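PDB 3QP9: type I polyketide synthase PikAII from Streptomyces venezuelae, which probably epimerises the alpha-carbon of a polyketide intermediate through its C2-type ketoreductase domain, as part of a modular polyketide synthase. Local coordinates for residues V54-D59 and L111-W116; A115-A120 and F128-G133; G123-F128 and K373-L378; V439-W444 and R464-A469. One frame throughout, in Å; residues are numbered along the deposited sequence.

Contact 1 (V54-D59 and L111-W116); sequences VVVPED and LSLLAW
Val-55 grips segment 111-116 through both its backbone N-H and its carbonyl: its N donates to Leu-111 O (3.0 Å) and its O accepts from Leu-113 N (2.8 Å), the two bonds of a parallel ladder between strands 51-57 and 109-112. With its CG1 anti to the backbone N (chi1 -165°), Val-55 lays that methyl against Leu-114 CD2 at 4.0 Å. The same Leu-114 methyl reaches on to the ring of Pro-57, where Pro-57 CG lies 3.8 Å from Leu-114 CD2, so one leucine branch bridges two residues of the neighbouring strand. This face is roofed by helix 130-144, where Leu-138 touches both Ser-112 and Leu-114. Leu-113 departs to the other face, and its CD1 meets Val-54 CG1 at 4.0 Å and lies beside Val-56 CG2; helix 65-73 covers this side. The ladder stops at Pro-57, which has no N-H to offer: Pro-57 CD lies 3.5 Å from Leu-113 O, where the next strand N-H would have come. That carbonyl turns to its own chain and accepts from Trp-116 N, while Ser-112 OG takes Leu-114 N at 3.1 Å in an ST turn. The side chains that meet across the contact are aliphatic and buried, which implies that the pairing is held by two backbone hydrogen bonds and by hydrophobic packing on both faces.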
loop_
_atom_site.group_PDB
_atom_site.type_symbol
_atom_site.label_atom_id
_atom_site.label_comp_id
_atom_site.label_asym_id
_atom_site.label_seq_id
_atom_site.Cartn_x
_atom_site.Cartn_y
_atom_site.Cartn_z
ATOM N N VAL A 54 -10.937 11.468 -20.314
ATOM C CA VAL A 54 -10.856 10.114 -19.801
ATOM C C VAL A 54 -9.647 9.471 -20.395
ATOM O O VAL A 54 -9.565 9.294 -21.593
ATOM C CB VAL A 54 -12.148 9.319 -20.029
ATOM C CG1 VAL A 54 -12.062 7.864 -19.438
ATOM C CG2 VAL A 54 -13.303 10.125 -19.477
ATOM N N VAL A 55 -8.654 9.238 -19.564
ATOM C CA VAL A 55 -7.470 8.574 -19.998
ATOM C C VAL A 55 -7.509 7.079 -19.877
ATOM O O VAL A 55 -7.414 6.586 -18.780
ATOM C CB VAL A 55 -6.287 9.068 -19.236
ATOM C CG1 VAL A 55 -5.004 8.646 -19.933
ATOM C CG2 VAL A 55 -6.377 10.566 -19.099
ATOM N N VAL A 56 -7.555 6.381 -21.019
ATOM C CA VAL A 56 -7.726 4.949 -21.131
ATOM C C VAL A 56 -6.445 4.322 -21.702
ATOM O O VAL A 56 -5.809 4.890 -22.604
ATOM C CB VAL A 56 -8.919 4.698 -22.067
ATOM C CG1 VAL A 56 -9.326 3.256 -22.134
ATOM C CG2 VAL A 56 -10.075 5.557 -21.581
ATOM N N PRO A 57 -6.017 3.156 -21.171
ATOM C CA PRO A 57 -4.892 2.503 -21.833
ATOM C C PRO A 57 -5.340 2.008 -23.224
ATOM O O PRO A 57 -6.472 1.537 -23.379
ATOM C CB PRO A 57 -4.513 1.368 -20.882
ATOM C CG PRO A 57 -5.135 1.713 -19.594
ATOM C CD PRO A 57 -6.383 2.497 -19.914
ATOM N N GLU A 58 -4.458 2.196 -24.214
ATOM C CA GLU A 58 -4.721 1.979 -25.663
ATOM C C GLU A 58 -5.537 0.764 -26.093
ATOM O O GLU A 58 -6.588 0.905 -26.710
ATOM C CB GLU A 58 -3.401 1.948 -26.442
ATOM C CG GLU A 58 -3.537 2.443 -27.885
ATOM C CD GLU A 58 -2.218 2.908 -28.438
ATOM O OE1 GLU A 58 -1.183 2.604 -27.797
ATOM O OE2 GLU A 58 -2.215 3.574 -29.500
ATOM N N ASP A 59 -5.035 -0.427 -25.791
ATOM C CA ASP A 59 -5.680 -1.664 -26.245
ATOM C C ASP A 59 -6.898 -2.015 -25.375
ATOM O O ASP A 59 -7.469 -3.120 -25.477
ATOM C CB ASP A 59 -4.660 -2.819 -26.370
ATOM C CG ASP A 59 -3.811 -3.012 -25.113
ATOM O OD1 ASP A 59 -3.406 -1.994 -24.482
ATOM O OD2 ASP A 59 -3.542 -4.200 -24.769
ATOM N N LEU A 111 -10.050 11.835 -15.413
ATOM C CA LEU A 111 -10.426 10.533 -14.902
ATOM C C LEU A 111 -9.481 9.565 -15.521
ATOM O O LEU A 111 -9.558 9.310 -16.720
ATOM C CB LEU A 111 -11.824 10.135 -15.352
ATOM C CG LEU A 111 -12.316 8.880 -14.600
ATOM C CD1 LEU A 111 -12.267 9.096 -13.115
ATOM C CD2 LEU A 111 -13.733 8.571 -15.057
ATOM N N SER A 112 -8.572 9.041 -14.737
ATOM C CA SER A 112 -7.620 8.042 -15.274
ATOM C C SER A 112 -8.149 6.638 -15.137
ATOM O O SER A 112 -8.440 6.180 -13.985
ATOM C CB SER A 112 -6.336 8.131 -14.533
ATOM O OG SER A 112 -5.443 7.133 -14.984
ATOM N N LEU A 113 -8.298 5.921 -16.261
ATOM C CA LEU A 113 -8.555 4.456 -16.129
ATOM C C LEU A 113 -7.241 3.655 -16.254
ATOM O O LEU A 113 -7.295 2.451 -16.534
ATOM C CB LEU A 113 -9.625 3.981 -17.169
ATOM C CG LEU A 113 -10.945 4.777 -17.205
ATOM C CD1 LEU A 113 -11.973 4.115 -18.158
ATOM C CD2 LEU A 113 -11.615 4.908 -15.804
ATOM N N LEU A 114 -6.084 4.303 -16.120
ATOM C CA LEU A 114 -4.784 3.634 -16.450
ATOM C C LEU A 114 -4.462 2.445 -15.550
ATOM O O LEU A 114 -3.781 1.524 -15.970
ATOM C CB LEU A 114 -3.569 4.592 -16.426
ATOM C CG LEU A 114 -3.583 5.705 -17.508
ATOM C CD1 LEU A 114 -2.452 6.684 -17.265
ATOM C CD2 LEU A 114 -3.470 5.040 -18.955
ATOM N N ALA A 115 -4.977 2.467 -14.322
ATOM C CA ALA A 115 -4.692 1.366 -13.379
ATOM C C ALA A 115 -5.264 0.019 -13.869
ATOM O O ALA A 115 -4.773 -1.046 -13.451
ATOM C CB ALA A 115 -5.241 1.766 -11.972
ATOM N N TRP A 116 -6.248 0.078 -14.784
ATOM C CA TRP A 116 -6.895 -1.131 -15.272
ATOM C C TRP A 116 -5.965 -1.958 -16.112
ATOM O O TRP A 116 -6.215 -3.140 -16.280
ATOM C CB TRP A 116 -8.177 -0.881 -16.064
ATOM C CG TRP A 116 -9.211 -0.198 -15.262
ATOM C CD1 TRP A 116 -9.107 0.252 -13.961
ATOM C CD2 TRP A 116 -10.508 0.136 -15.705
ATOM N NE1 TRP A 116 -10.299 0.861 -13.577
ATOM C CE2 TRP A 116 -11.159 0.807 -14.645
ATOM C CE3 TRP A 116 -11.177 -0.034 -16.910
ATOM C CZ2 TRP A 116 -12.437 1.300 -14.769
ATOM C CZ3 TRP A 116 -12.455 0.475 -17.031
ATOM C CH2 TRP A 116 -13.091 1.074 -15.949
#

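Contact 2 (A115-A120 and F128-G133); sequences AWDESA and FTRGTG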
loop_
_atom_site.group_PDB
_atom_site.type_symbol
_atom_site.label_atom_id
_atom_site.label_comp_id
_atom_site.label_asym_id
_atom_site.label_seq_id
_atom_site.Cartn_x
_atom_site.Cartn_y
_atom_site.Cartn_z
ATOM N N ALA A 115 -4.977 2.467 -14.322
ATOM C CA ALA A 115 -4.692 1.366 -13.379
ATOM C C ALA A 115 -5.264 0.019 -13.869
ATOM O O ALA A 115 -4.773 -1.046 -13.451
ATOM C CB ALA A 115 -5.241 1.766 -11.972
ATOM N N TRP A 116 -6.248 0.078 -14.784
ATOM C CA TRP A 116 -6.895 -1.131 -15.272
ATOM C C TRP A 116 -5.965 -1.958 -16.112
ATOM O O TRP A 116 -6.215 -3.140 -16.280
ATOM C CB TRP A 116 -8.177 -0.881 -16.064
ATOM C CG TRP A 116 -9.211 -0.198 -15.262
ATOM C CD1 TRP A 116 -9.107 0.252 -13.961
ATOM C CD2 TRP A 116 -10.508 0.136 -15.705
ATOM N NE1 TRP A 116 -10.299 0.861 -13.577
ATOM C CE2 TRP A 116 -11.159 0.807 -14.645
ATOM C CE3 TRP A 116 -11.177 -0.034 -16.910
ATOM C CZ2 TRP A 116 -12.437 1.300 -14.769
ATOM C CZ3 TRP A 116 -12.455 0.475 -17.031
ATOM C CH2 TRP A 116 -13.091 1.074 -15.949
ATOM N N ASP A 117 -4.879 -1.347 -16.570
ATOM C CA ASP A 117 -3.881 -2.081 -17.279
ATOM C C ASP A 117 -2.995 -2.888 -16.311
ATOM O O ASP A 117 -1.964 -2.430 -15.840
ATOM C CB ASP A 117 -3.046 -1.164 -18.175
ATOM C CG ASP A 117 -2.095 -1.956 -19.120
ATOM O OD1 ASP A 117 -1.961 -3.198 -18.991
ATOM O OD2 ASP A 117 -1.512 -1.327 -20.033
ATOM N N GLU A 118 -3.342 -4.145 -16.152
ATOM C CA GLU A 118 -2.566 -5.043 -15.308
ATOM C C GLU A 118 -1.457 -5.809 -15.993
ATOM O O GLU A 118 -0.834 -6.702 -15.390
ATOM C CB GLU A 118 -3.512 -6.058 -14.693
ATOM C CG GLU A 118 -4.705 -5.414 -14.142
ATOM C CD GLU A 118 -4.541 -5.169 -12.636
ATOM O OE1 GLU A 118 -3.505 -4.526 -12.219
ATOM O OE2 GLU A 118 -5.426 -5.691 -11.918
ATOM N N SER A 119 -1.194 -5.472 -17.241
ATOM C CA SER A 119 -0.198 -6.200 -18.017
ATOM C C SER A 119 1.189 -6.029 -17.441
ATOM O O SER A 119 1.504 -5.015 -16.865
ATOM C CB SER A 119 -0.231 -5.740 -19.503
ATOM O OG SER A 119 0.269 -4.426 -19.602
ATOM N N ALA A 120 2.024 -7.037 -17.633
ATOM C CA ALA A 120 3.464 -6.937 -17.340
ATOM C C ALA A 120 4.227 -5.869 -18.112
ATOM O O ALA A 120 4.020 -5.642 -19.316
ATOM C CB ALA A 120 4.154 -8.292 -17.562
ATOM N N PHE A 128 4.664 -4.967 -10.142
ATOM C CA PHE A 128 4.641 -3.726 -10.966
ATOM C C PHE A 128 3.934 -4.025 -12.288
ATOM O O PHE A 128 4.226 -5.058 -12.921
ATOM C CB PHE A 128 6.051 -3.207 -11.227
ATOM C CG PHE A 128 6.068 -1.923 -12.015
ATOM C CD1 PHE A 128 5.936 -0.699 -11.359
ATOM C CD2 PHE A 128 6.242 -1.939 -13.389
ATOM C CE1 PHE A 128 5.962 0.516 -12.066
ATOM C CE2 PHE A 128 6.262 -0.722 -14.090
ATOM C CZ PHE A 128 6.097 0.496 -13.415
ATOM N N THR A 129 2.951 -3.199 -12.665
ATOM C CA THR A 129 2.228 -3.372 -13.973
ATOM C C THR A 129 2.382 -2.140 -14.850
ATOM O O THR A 129 2.906 -1.112 -14.391
ATOM C CB THR A 129 0.685 -3.670 -13.839
ATOM O OG1 THR A 129 -0.038 -2.481 -13.523
ATOM C CG2 THR A 129 0.371 -4.771 -12.818
ATOM N N ARG A 130 1.946 -2.222 -16.109
ATOM C CA ARG A 130 2.122 -1.065 -17.010
ATOM C C ARG A 130 1.271 0.094 -16.510
ATOM O O ARG A 130 1.673 1.254 -16.556
ATOM C CB ARG A 130 1.735 -1.451 -18.416
ATOM C CG ARG A 130 2.818 -2.307 -19.131
ATOM C CD ARG A 130 2.477 -2.471 -20.645
ATOM N NE ARG A 130 3.005 -3.724 -21.231
ATOM C CZ ARG A 130 3.282 -3.921 -22.527
ATOM N NH1 ARG A 130 3.761 -5.094 -22.935
ATOM N NH2 ARG A 130 3.092 -2.956 -23.413
ATOM N N GLY A 131 0.087 -0.257 -16.001
ATOM C CA GLY A 131 -0.813 0.714 -15.334
ATOM C C GLY A 131 -0.211 1.469 -14.159
ATOM O O GLY A 131 -0.538 2.631 -13.967
ATOM N N THR A 132 0.637 0.806 -13.367
ATOM C CA THR A 132 1.379 1.456 -12.285
ATOM C C THR A 132 2.300 2.602 -12.819
ATOM O O THR A 132 2.284 3.740 -12.289
ATOM C CB THR A 132 2.239 0.448 -11.495
ATOM O OG1 THR A 132 1.550 -0.822 -11.346
ATOM C CG2 THR A 132 2.555 0.980 -10.088
ATOM N N GLY A 133 3.138 2.249 -13.802
ATOM C CA GLY A 133 4.065 3.210 -14.478
ATOM C C GLY A 133 3.294 4.312 -15.146
ATOM O O GLY A 133 3.558 5.477 -14.907
#
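The amino end of helix 130-144, with Thr-129 at its N-cap, is seated on the Asx turn that begins at Asp-117. Asp-117 O accepts two hydrogen bonds across the contact, from Gly-131 N and from Thr-129 OG1, each 3.0 Å long. The hydroxyl of Thr-129 gets there by standing between its own N and carbonyl carbon (chi1 77°), which leaves CG2 against Glu-118 O. Two residues along, Ser-119 O takes Arg-130 N at 2.9 Å, so a second first-turn N-H is satisfied by the loop. The Arg-130 side chain then runs extended past Ser-119, and its NE bonds to Ala-120 O (2.9 Å), which lies at the edge of the guanidinium, near its plane. The loop itself is stiffened by Asp-117 OD1, which Ser-119 OG (2.6 Å) and Ser-119 N (3.0 Å) reach from one face of the carboxylate, the hydroxyl on the syn side and the amide on the anti side. Asp-117 OD2 rests against Arg-130 CB, but lies 5.3 Å from Arg-130 NE, too far for a salt bridge. On the helix side, Thr-132 OG1 accepts from Thr-129 N. Glu-118 OE1 is buried without a polar partner, whereas its OE2 is held by Ser-169 and Gln-172. The junction lies where the chain leaves strand 109-112 for helix 130-144, with helix 170-185 packing on Thr-129 through Ala-171 and helix 363-386 on Thr-132 through Leu-366.

Contact 3 (G123-F128 and K373-L378); sequences GHPAPF and KATAAL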
loop_
_atom_site.group_PDB
_atom_site.type_symbol
_atom_site.label_atom_id
_atom_site.label_comp_id
_atom_site.label_asym_id
_atom_site.label_seq_id
_atom_site.Cartn_x
_atom_site.Cartn_y
_atom_site.Cartn_z
ATOM N N GLY A 123 10.423 -4.166 -18.665
ATOM C CA GLY A 123 11.673 -4.026 -17.920
ATOM C C GLY A 123 11.655 -4.635 -16.514
ATOM O O GLY A 123 12.650 -4.554 -15.826
ATOM N N HIS A 124 10.526 -5.215 -16.080
ATOM C CA HIS A 124 10.292 -5.336 -14.621
ATOM C C HIS A 124 9.407 -6.509 -14.206
ATOM O O HIS A 124 8.490 -6.843 -14.920
ATOM C CB HIS A 124 9.725 -4.026 -14.075
ATOM C CG HIS A 124 10.653 -2.842 -14.230
ATOM N ND1 HIS A 124 10.446 -1.852 -15.173
ATOM C CD2 HIS A 124 11.760 -2.476 -13.542
ATOM C CE1 HIS A 124 11.397 -0.942 -15.076
ATOM N NE2 HIS A 124 12.205 -1.293 -14.092
ATOM N N PRO A 125 9.727 -7.171 -13.071
ATOM C CA PRO A 125 8.927 -8.343 -12.632
ATOM C C PRO A 125 7.561 -7.912 -12.051
ATOM O O PRO A 125 7.359 -6.722 -11.805
ATOM C CB PRO A 125 9.804 -9.003 -11.554
ATOM C CG PRO A 125 10.640 -7.935 -11.003
ATOM C CD PRO A 125 10.879 -6.920 -12.190
ATOM N N ALA A 126 6.636 -8.855 -11.846
ATOM C CA ALA A 126 5.426 -8.555 -11.108
ATOM C C ALA A 126 5.833 -8.190 -9.630
ATOM O O ALA A 126 6.854 -8.712 -9.099
ATOM C CB ALA A 126 4.469 -9.737 -11.171
ATOM N N PRO A 127 5.029 -7.343 -8.936
ATOM C CA PRO A 127 3.620 -6.984 -9.264
ATOM C C PRO A 127 3.536 -5.658 -9.984
ATOM O O PRO A 127 2.453 -5.261 -10.409
ATOM C CB PRO A 127 2.955 -6.846 -7.852
ATOM C CG PRO A 127 4.063 -6.395 -6.929
ATOM C CD PRO A 127 5.392 -6.909 -7.552
ATOM N N PHE A 128 4.664 -4.967 -10.142
ATOM C CA PHE A 128 4.641 -3.726 -10.966
ATOM C C PHE A 128 3.934 -4.025 -12.288
ATOM O O PHE A 128 4.226 -5.058 -12.921
ATOM C CB PHE A 128 6.051 -3.207 -11.227
ATOM C CG PHE A 128 6.068 -1.923 -12.015
ATOM C CD1 PHE A 128 5.936 -0.699 -11.359
ATOM C CD2 PHE A 128 6.242 -1.939 -13.389
ATOM C CE1 PHE A 128 5.962 0.516 -12.066
ATOM C CE2 PHE A 128 6.262 -0.722 -14.090
ATOM C CZ PHE A 128 6.097 0.496 -13.415
ATOM N N LYS A 373 10.173 -3.990 -2.389
ATOM C CA LYS A 373 9.256 -4.059 -1.246
ATOM C C LYS A 373 8.235 -5.182 -1.378
ATOM O O LYS A 373 7.813 -5.816 -0.389
ATOM C CB LYS A 373 8.537 -2.729 -0.963
ATOM C CG LYS A 373 9.335 -1.589 -0.348
ATOM C CD LYS A 373 10.272 -1.959 0.796
ATOM C CE LYS A 373 9.738 -1.591 2.153
ATOM N NZ LYS A 373 10.788 -1.754 3.203
ATOM N N ALA A 374 7.879 -5.479 -2.598
ATOM C CA ALA A 374 6.743 -6.386 -2.848
ATOM C C ALA A 374 6.957 -7.696 -3.604
ATOM O O ALA A 374 6.139 -8.609 -3.464
ATOM C CB ALA A 374 5.626 -5.595 -3.539
ATOM N N THR A 375 7.958 -7.809 -4.448
ATOM C CA THR A 375 8.089 -9.036 -5.306
ATOM C C THR A 375 8.360 -10.333 -4.515
ATOM O O THR A 375 7.785 -11.452 -4.833
ATOM C CB THR A 375 9.161 -8.849 -6.399
ATOM O OG1 THR A 375 8.668 -7.834 -7.307
ATOM C CG2 THR A 375 9.395 -10.164 -7.190
ATOM N N ALA A 376 9.251 -10.232 -3.540
ATOM C CA ALA A 376 9.465 -11.422 -2.693
ATOM C C ALA A 376 8.191 -11.879 -1.951
ATOM O O ALA A 376 7.915 -13.076 -1.774
ATOM C CB ALA A 376 10.663 -11.194 -1.767
ATOM N N ALA A 377 7.386 -10.909 -1.495
ATOM C CA ALA A 377 6.178 -11.198 -0.777
ATOM C C ALA A 377 5.206 -11.810 -1.732
ATOM O O ALA A 377 4.515 -12.748 -1.358
ATOM C CB ALA A 377 5.592 -9.893 -0.107
ATOM N N LEU A 378 5.229 -11.332 -2.980
ATOM C CA LEU A 378 4.401 -11.941 -4.039
ATOM C C LEU A 378 4.713 -13.407 -4.194
ATOM O O LEU A 378 3.782 -14.227 -4.158
ATOM C CB LEU A 378 4.480 -11.180 -5.374
ATOM C CG LEU A 378 3.815 -11.899 -6.571
ATOM C CD1 LEU A 378 2.333 -11.674 -6.473
ATOM C CD2 LEU A 378 4.315 -11.288 -7.859
#
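Ala-374, in the wider pi-type turn of helix 363-386, touches first: its CB packs on Pro-127 CG at 3.8 Å. Thr-375 follows with the hydrogen bond of the contact, its OG1 donating to Ala-126 O over 2.7 Å. The hydroxyl stands anti to its own carbonyl carbon (chi1 -67°) and comes to the acceptor from 23° off the carbonyl plane. Because the peptide before Pro-127 is cis, Ala-126 O and Pro-127 CD lie on the same side of it, and Thr-375 OG1 meets both, with CD at 3.4 Å. The helix then turns away through Ala-376 and Ala-377. One turn after Ala-374, whose O accepts its N-H, Leu-378 comes back to the loop; its CG is anti to the backbone N (chi1 171°) and its CD2 rests on Ala-126 CB at 3.7 Å. A single polar bond is therefore flanked by two apolar touches, one at each end of a helical turn. The loop preceding helix 130-144 is docked in this way on the long helix 363-386 of the C-terminal, probably catalytic half. Phe-421 of helix 413-426 packs on both Pro-127 and Ala-374, while Thr-371 and Ala-367, earlier on helix 363-386, meet Pro-125 and Phe-128.

Contact 4 (V439-W444 and R464-A469); sequences VAWSPW and RPLAPA
Leu-466 pushes its side chain among Trp-441, Ser-442 and Trp-444, and has more surface buried here than any other residue of the two segments. Its CD2 meets the edge of the Trp-441 ring, near the ring plane, at CE3 (3.5 Å), and also lies 4.1 Å from Trp-444 CD1. The other methyl, CD1, is set against Ser-442 OG at 3.4 Å. The backbone fixes the leucine: Leu-466 N donates to Pro-443 O over 3.1 Å, almost straight (166° at the hydrogen) and on a lone pair in the carbonyl plane. Pro-465 CA makes a CA-H...O contact with the same oxygen, and Trp-444 CA makes another with Leu-466 O. Trp-444 and Leu-466 form a single bridge where the short runs 441-444 and 465-468 are directed 85° apart. Trp-444 also passes the helix start, its CE3 4.0 Å from Pro-468 CA. In the next shell the two indoles pack together, with Trp-444 NE1 3.3 Å above the plane of the Trp-441 ring, offset toward its rim, while Val-439 CG1 covers the opposite face. Ala-471 of helix 468-481 touches both tryptophans, and Phe-400 meets the Trp-441 ring from the neighbouring strand. Farther out, strand 435-441 is bonded on its two sides to strands 396-402 and 485-488. In the Rossmann fold of short-chain dehydrogenase/reductase relatives, the chain makes its excursion over the substrate side from the end of such a strand; here the contact joins that exit to the start of the returning helix 468-481.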
loop_
_atom_site.group_PDB
_atom_site.type_symbol
_atom_site.label_atom_id
_atom_site.label_comp_id
_atom_site.label_asym_id
_atom_site.label_seq_id
_atom_site.Cartn_x
_atom_site.Cartn_y
_atom_site.Cartn_z
ATOM N N VAL A 439 1.480 -5.761 8.789
ATOM C CA VAL A 439 1.549 -4.723 9.822
ATOM C C VAL A 439 2.228 -3.436 9.292
ATOM O O VAL A 439 3.395 -3.446 8.845
ATOM C CB VAL A 439 2.279 -5.213 11.067
ATOM C CG1 VAL A 439 2.291 -4.130 12.073
ATOM C CG2 VAL A 439 1.502 -6.478 11.709
ATOM N N ALA A 440 1.520 -2.302 9.342
ATOM C CA ALA A 440 2.102 -1.053 8.784
ATOM C C ALA A 440 2.744 -0.306 9.934
ATOM O O ALA A 440 2.077 0.219 10.759
ATOM C CB ALA A 440 1.017 -0.211 8.178
ATOM N N TRP A 441 4.055 -0.167 9.934
ATOM C CA TRP A 441 4.797 0.391 11.051
ATOM C C TRP A 441 5.230 1.806 10.808
ATOM O O TRP A 441 5.498 2.234 9.665
ATOM C CB TRP A 441 6.084 -0.385 11.220
ATOM C CG TRP A 441 5.933 -1.854 11.564
ATOM C CD1 TRP A 441 6.088 -2.928 10.705
ATOM C CD2 TRP A 441 5.805 -2.427 12.884
ATOM N NE1 TRP A 441 5.982 -4.109 11.402
ATOM C CE2 TRP A 441 5.877 -3.834 12.742
ATOM C CE3 TRP A 441 5.668 -1.873 14.161
ATOM C CZ2 TRP A 441 5.767 -4.736 13.859
ATOM C CZ3 TRP A 441 5.606 -2.756 15.294
ATOM C CH2 TRP A 441 5.585 -4.157 15.119
ATOM N N SER A 442 5.292 2.564 11.893
ATOM C CA SER A 442 6.015 3.784 11.842
ATOM C C SER A 442 7.464 3.433 12.089
ATOM O O SER A 442 7.745 2.352 12.566
ATOM C CB SER A 442 5.452 4.809 12.878
ATOM O OG SER A 442 5.649 4.372 14.183
ATOM N N PRO A 443 8.414 4.343 11.759
ATOM C CA PRO A 443 9.823 3.912 11.898
ATOM C C PRO A 443 10.285 3.512 13.284
ATOM O O PRO A 443 9.963 4.160 14.272
ATOM C CB PRO A 443 10.611 5.184 11.443
ATOM C CG PRO A 443 9.701 5.817 10.367
ATOM C CD PRO A 443 8.287 5.587 10.994
ATOM N N TRP A 444 11.150 2.503 13.329
ATOM C CA TRP A 444 11.761 2.002 14.568
ATOM C C TRP A 444 13.034 2.774 14.904
ATOM O O TRP A 444 13.776 3.174 14.005
ATOM C CB TRP A 444 12.187 0.591 14.338
ATOM C CG TRP A 444 11.039 -0.411 14.257
ATOM C CD1 TRP A 444 9.760 -0.211 13.717
ATOM C CD2 TRP A 444 11.091 -1.787 14.642
ATOM N NE1 TRP A 444 9.044 -1.387 13.787
ATOM C CE2 TRP A 444 9.821 -2.357 14.348
ATOM C CE3 TRP A 444 12.090 -2.596 15.218
ATOM C CZ2 TRP A 444 9.514 -3.714 14.607
ATOM C CZ3 TRP A 444 11.779 -3.942 15.495
ATOM C CH2 TRP A 444 10.504 -4.491 15.174
ATOM N N ARG A 464 7.233 9.428 17.058
ATOM C CA ARG A 464 8.296 9.046 18.007
ATOM C C ARG A 464 8.817 7.659 17.616
ATOM O O ARG A 464 8.032 6.706 17.643
ATOM C CB ARG A 464 7.767 9.038 19.462
ATOM C CG ARG A 464 8.922 8.935 20.530
ATOM C CD ARG A 464 8.583 8.612 22.022
ATOM N NE ARG A 464 7.921 9.706 22.730
ATOM C CZ ARG A 464 8.540 10.591 23.506
ATOM N NH1 ARG A 464 9.863 10.519 23.673
ATOM N NH2 ARG A 464 7.845 11.557 24.106
ATOM N N PRO A 465 10.126 7.521 17.264
ATOM C CA PRO A 465 10.607 6.185 16.870
ATOM C C PRO A 465 10.293 5.117 17.890
ATOM O O PRO A 465 10.342 5.379 19.117
ATOM C CB PRO A 465 12.127 6.346 16.760
ATOM C CG PRO A 465 12.345 7.880 16.600
ATOM C CD PRO A 465 11.064 8.583 16.789
ATOM N N LEU A 466 9.906 3.952 17.356
ATOM C CA LEU A 466 9.458 2.816 18.180
ATOM C C LEU A 466 10.629 2.119 18.834
ATOM O O LEU A 466 11.521 1.624 18.138
ATOM C CB LEU A 466 8.668 1.786 17.335
ATOM C CG LEU A 466 7.171 1.936 17.079
ATOM C CD1 LEU A 466 6.555 3.344 17.255
ATOM C CD2 LEU A 466 6.532 1.050 15.891
ATOM N N ALA A 467 10.579 1.958 20.159
ATOM C CA ALA A 467 11.586 1.010 20.754
ATOM C C ALA A 467 11.298 -0.429 20.243
ATOM O O ALA A 467 10.146 -0.833 20.123
ATOM C CB ALA A 467 11.606 1.039 22.238
ATOM N N PRO A 468 12.369 -1.151 19.883
ATOM C CA PRO A 468 12.310 -2.453 19.232
ATOM C C PRO A 468 11.570 -3.446 20.119
ATOM O O PRO A 468 10.660 -4.121 19.646
ATOM C CB PRO A 468 13.799 -2.815 19.030
ATOM C CG PRO A 468 14.422 -1.441 18.762
ATOM C CD PRO A 468 13.684 -0.484 19.682
ATOM N N ALA A 469 11.894 -3.453 21.397
ATOM C CA ALA A 469 11.224 -4.323 22.351
ATOM C C ALA A 469 9.698 -4.128 22.431
ATOM O O ALA A 469 8.923 -5.121 22.463
ATOM C CB ALA A 469 11.833 -4.082 23.754
#

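How the contacts relate
Following the chain, contact 1 closes first, uniting the parallel strands 51-57 and 109-112 across an intervening strand and two helices. Contact 2 starts on the residues where it ends, Ala-115 and Trp-116 being common to both, and closes a seven-residue loop onto helix 130-144. Contact 3 opens inside that loop and its second segment lies beyond contact 2, on helix 363-386, so the two cross; they share Phe-128. It ties the N-terminal, probably structural, subdomain to the catalytic one. Contact 4, last and in series, closes the excursion between strand 435-441 and helix 468-481, on the opposite side of the chain's centre from contacts 1 and 2, its centre about 38 Å from that of contact 1.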